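Local coordinates for protein aldolase (Escherichia coli, PDB 6VOP) that belongs to the class II aldolase and adducin N-terminal domain family, with an AraD-like fold, and is probably an enzyme of that group, at residues Ser116-Pro121 against Gly131-Val136. The protein carries 2 engineered substitutions. Sequence-based numbering, arbitrary orientation.
Sequences SNVIRP and GNVPLV
Two connecting loops of the AraD-like fold, one leading into helix 125-129 and one leading out of it to the edge strand 135-136, meet where Asn117 and Val118 grip both polar backbone atoms of Val133. The pairing illustrates how an asparagine can stand in for main chain where no regular ladder forms. Asn117 has CG anti to its backbone N (chi1 -179°), and from there OD1 accepts the N-H of Val133 at 2.9 Å. That bond is nearly straight, 164° at the hydrogen, and lies in the carbonyl plane on a lone pair. In return, Val118 N donates to Val133 O over 2.9 Å, less straight at 144°. A CA-H...O contact from Asn117 CA, 3.3 Å from Val133 O, adds a second approach to the same oxygen.

Strand 135-136 runs parallel to strand 159-162 at one end of the mixed sheet, and the apolar packing leads toward it. The side chains of Val118 and Val133 cross at about a right angle, CG2 of Val118 lying 3.6 Å from Val133 CG1, while its other branch, CG1, meets Leu135 CB at 3.8 Å. Val118 also packs on Leu161 of the neighbouring strand. Between the exposed residues Ser116 and Asn132, Ser116 O approaches Asn132 CB to 3.6 Å. Ser115 hydrogen-bonds through OG to Leu135 O.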
ATOM      1  N   SER A 116      16.867  17.307 -19.025  1.00 52.31           N
ATOM      2  CA  SER A 116      17.342  18.335 -18.110  1.00 44.62           C
ATOM      3  C   SER A 116      16.537  18.377 -16.820  1.00 52.35           C
ATOM      4  O   SER A 116      17.088  18.714 -15.765  1.00 59.73           O
ATOM      5  CB  SER A 116      17.292  19.700 -18.796  1.00 43.79           C
ATOM      6  OG  SER A 116      18.523  19.989 -19.432  1.00 59.74           O
ATOM      7  N   ASN A 117      15.249  18.040 -16.890  1.00 45.03           N
ATOM      8  CA  ASN A 117      14.382  18.004 -15.714  1.00 47.25           C
ATOM      9  C   ASN A 117      13.147  17.201 -16.096  1.00 45.60           C
ATOM     10  O   ASN A 117      12.326  17.673 -16.889  1.00 53.45           O
ATOM     11  CB  ASN A 117      14.017  19.414 -15.264  1.00 50.95           C
ATOM     12  CG  ASN A 117      13.138  19.425 -14.035  1.00 53.95           C
ATOM     13  OD1 ASN A 117      13.489  18.861 -12.999  1.00 58.14           O
ATOM     14  ND2 ASN A 117      11.990  20.082 -14.139  1.00 57.43           N
ATOM     15  N   VAL A 118      13.012  15.993 -15.536  1.00 31.04           N
ATOM     16  CA  VAL A 118      12.015  15.047 -16.035  1.00 40.10           C
ATOM     17  C   VAL A 118      10.598  15.346 -15.569  1.00 41.80           C
ATOM     18  O   VAL A 118       9.647  14.801 -16.144  1.00 46.03           O
ATOM     19  CB  VAL A 118      12.367  13.598 -15.642  1.00 38.33           C
ATOM     20  CG1 VAL A 118      13.460  13.049 -16.553  1.00 31.58           C
ATOM     21  CG2 VAL A 118      12.785  13.516 -14.183  1.00 38.34           C
ATOM     22  N   ILE A 119      10.420  16.196 -14.558  1.00 29.49           N
ATOM     23  CA  ILE A 119       9.095  16.533 -14.045  1.00 46.87           C
ATOM     24  C   ILE A 119       8.889  18.040 -14.137  1.00 41.97           C
ATOM     25  O   ILE A 119       9.792  18.823 -13.825  1.00 40.26           O
ATOM     26  CB  ILE A 119       8.887  16.026 -12.597  1.00 56.57           C
ATOM     27  CG1 ILE A 119       9.781  16.758 -11.591  1.00 63.69           C
ATOM     28  CG2 ILE A 119       9.139  14.531 -12.507  1.00 50.56           C
ATOM     29  CD1 ILE A 119       9.069  17.862 -10.829  1.00 69.13           C
ATOM     30  N   ARG A 120       7.701  18.442 -14.586  1.00 44.93           N
ATOM     31  CA  ARG A 120       7.315  19.848 -14.553  1.00 38.12           C
ATOM     32  C   ARG A 120       6.585  20.124 -13.246  1.00 46.97           C
ATOM     33  O   ARG A 120       5.570  19.471 -12.969  1.00 37.10           O
ATOM     34  CB  ARG A 120       6.427  20.196 -15.734  1.00 39.40           C
ATOM     35  CG  ARG A 120       6.090  21.671 -15.833  1.00 43.13           C
ATOM     36  CD  ARG A 120       5.100  21.939 -16.951  1.00 45.10           C
ATOM     37  NE  ARG A 120       4.779  23.358 -17.062  1.00 54.92           N
ATOM     38  CZ  ARG A 120       3.821  23.848 -17.843  1.00 58.72           C
ATOM     39  NH1 ARG A 120       3.088  23.031 -18.587  1.00 58.08           N
ATOM     40  NH2 ARG A 120       3.596  25.155 -17.880  1.00 56.29           N
ATOM     41  N   PRO A 121       7.053  21.060 -12.421  1.00 47.38           N
ATOM     42  CA  PRO A 121       6.543  21.158 -11.045  1.00 42.90           C
ATOM     43  C   PRO A 121       5.108  21.665 -10.985  1.00 44.36           C
ATOM     44  O   PRO A 121       4.769  22.696 -11.569  1.00 45.43           O
ATOM     45  CB  PRO A 121       7.512  22.139 -10.376  1.00 41.98           C
ATOM     46  CG  PRO A 121       8.102  22.916 -11.494  1.00 47.55           C
ATOM     47  CD  PRO A 121       8.169  21.988 -12.668  1.00 49.32           C
ATOM     48  N   GLY A 131      15.453  20.358  -6.917  1.00 38.79           N
ATOM     49  CA  GLY A 131      15.603  21.237  -8.078  1.00 34.28           C
ATOM     50  C   GLY A 131      15.367  20.484  -9.390  1.00 52.58           C
ATOM     51  O   GLY A 131      14.257  20.036  -9.655  1.00 61.26           O
ATOM     52  N   ASN A 132      16.420  20.356 -10.191  1.00 51.00           N
ATOM     53  CA  ASN A 132      16.331  19.674 -11.473  1.00 48.53           C
ATOM     54  C   ASN A 132      16.622  18.190 -11.308  1.00 44.80           C
ATOM     55  O   ASN A 132      17.562  17.800 -10.608  1.00 50.96           O
ATOM     56  CB  ASN A 132      17.305  20.283 -12.479  1.00 58.19           C
ATOM     57  CG  ASN A 132      16.980  21.721 -12.796  1.00 69.40           C
ATOM     58  OD1 ASN A 132      15.837  22.154 -12.646  1.00 74.26           O
ATOM     59  ND2 ASN A 132      17.981  22.474 -13.233  1.00 73.35           N
ATOM     60  N   VAL A 133      15.807  17.367 -11.958  1.00 37.65           N
ATOM     61  CA  VAL A 133      16.028  15.924 -11.987  1.00 34.83           C
ATOM     62  C   VAL A 133      16.399  15.532 -13.413  1.00 36.96           C
ATOM     63  O   VAL A 133      15.511  15.235 -14.225  1.00 37.44           O
ATOM     64  CB  VAL A 133      14.796  15.153 -11.496  1.00 29.86           C
ATOM     65  CG1 VAL A 133      15.116  13.670 -11.380  1.00 28.24           C
ATOM     66  CG2 VAL A 133      14.322  15.709 -10.164  1.00 26.42           C
ATOM     67  N   PRO A 134      17.681  15.533 -13.764  1.00 29.97           N
ATOM     68  CA  PRO A 134      18.069  15.184 -15.132  1.00 28.12           C
ATOM     69  C   PRO A 134      17.943  13.689 -15.388  1.00 35.61           C
ATOM     70  O   PRO A 134      17.907  12.864 -14.472  1.00 31.25           O
ATOM     71  CB  PRO A 134      19.527  15.644 -15.217  1.00 27.66           C
ATOM     72  CG  PRO A 134      20.015  15.575 -13.812  1.00 33.48           C
ATOM     73  CD  PRO A 134      18.838  15.925 -12.941  1.00 30.11           C
ATOM     74  N   LEU A 135      17.879  13.352 -16.671  1.00 37.36           N
ATOM     75  CA  LEU A 135      17.690  11.983 -17.126  1.00 33.69           C
ATOM     76  C   LEU A 135      19.027  11.385 -17.539  1.00 25.93           C
ATOM     77  O   LEU A 135      19.763  11.984 -18.329  1.00 32.94           O
ATOM     78  CB  LEU A 135      16.707  11.940 -18.296  1.00 30.10           C
ATOM     79  CG  LEU A 135      16.467  10.602 -18.987  1.00 31.78           C
ATOM     80  CD1 LEU A 135      15.571   9.718 -18.136  1.00 36.96           C
ATOM     81  CD2 LEU A 135      15.859  10.831 -20.358  1.00 36.73           C
ATOM     82  N   VAL A 136      19.334  10.209 -17.002  1.00 28.67           N
ATOM     83  CA  VAL A 136      20.533   9.461 -17.376  1.00 27.77           C
ATOM     84  C   VAL A 136      20.126   8.460 -18.450  1.00 31.26           C
ATOM     85  O   VAL A 136      19.073   7.818 -18.323  1.00 32.42           O
ATOM     86  CB  VAL A 136      21.163   8.774 -16.151  1.00 34.74           C
ATOM     87  CG1 VAL A 136      22.464   8.082 -16.518  1.00 34.86           C
ATOM     88  CG2 VAL A 136      21.398   9.790 -15.045  1.00 39.02           C
TER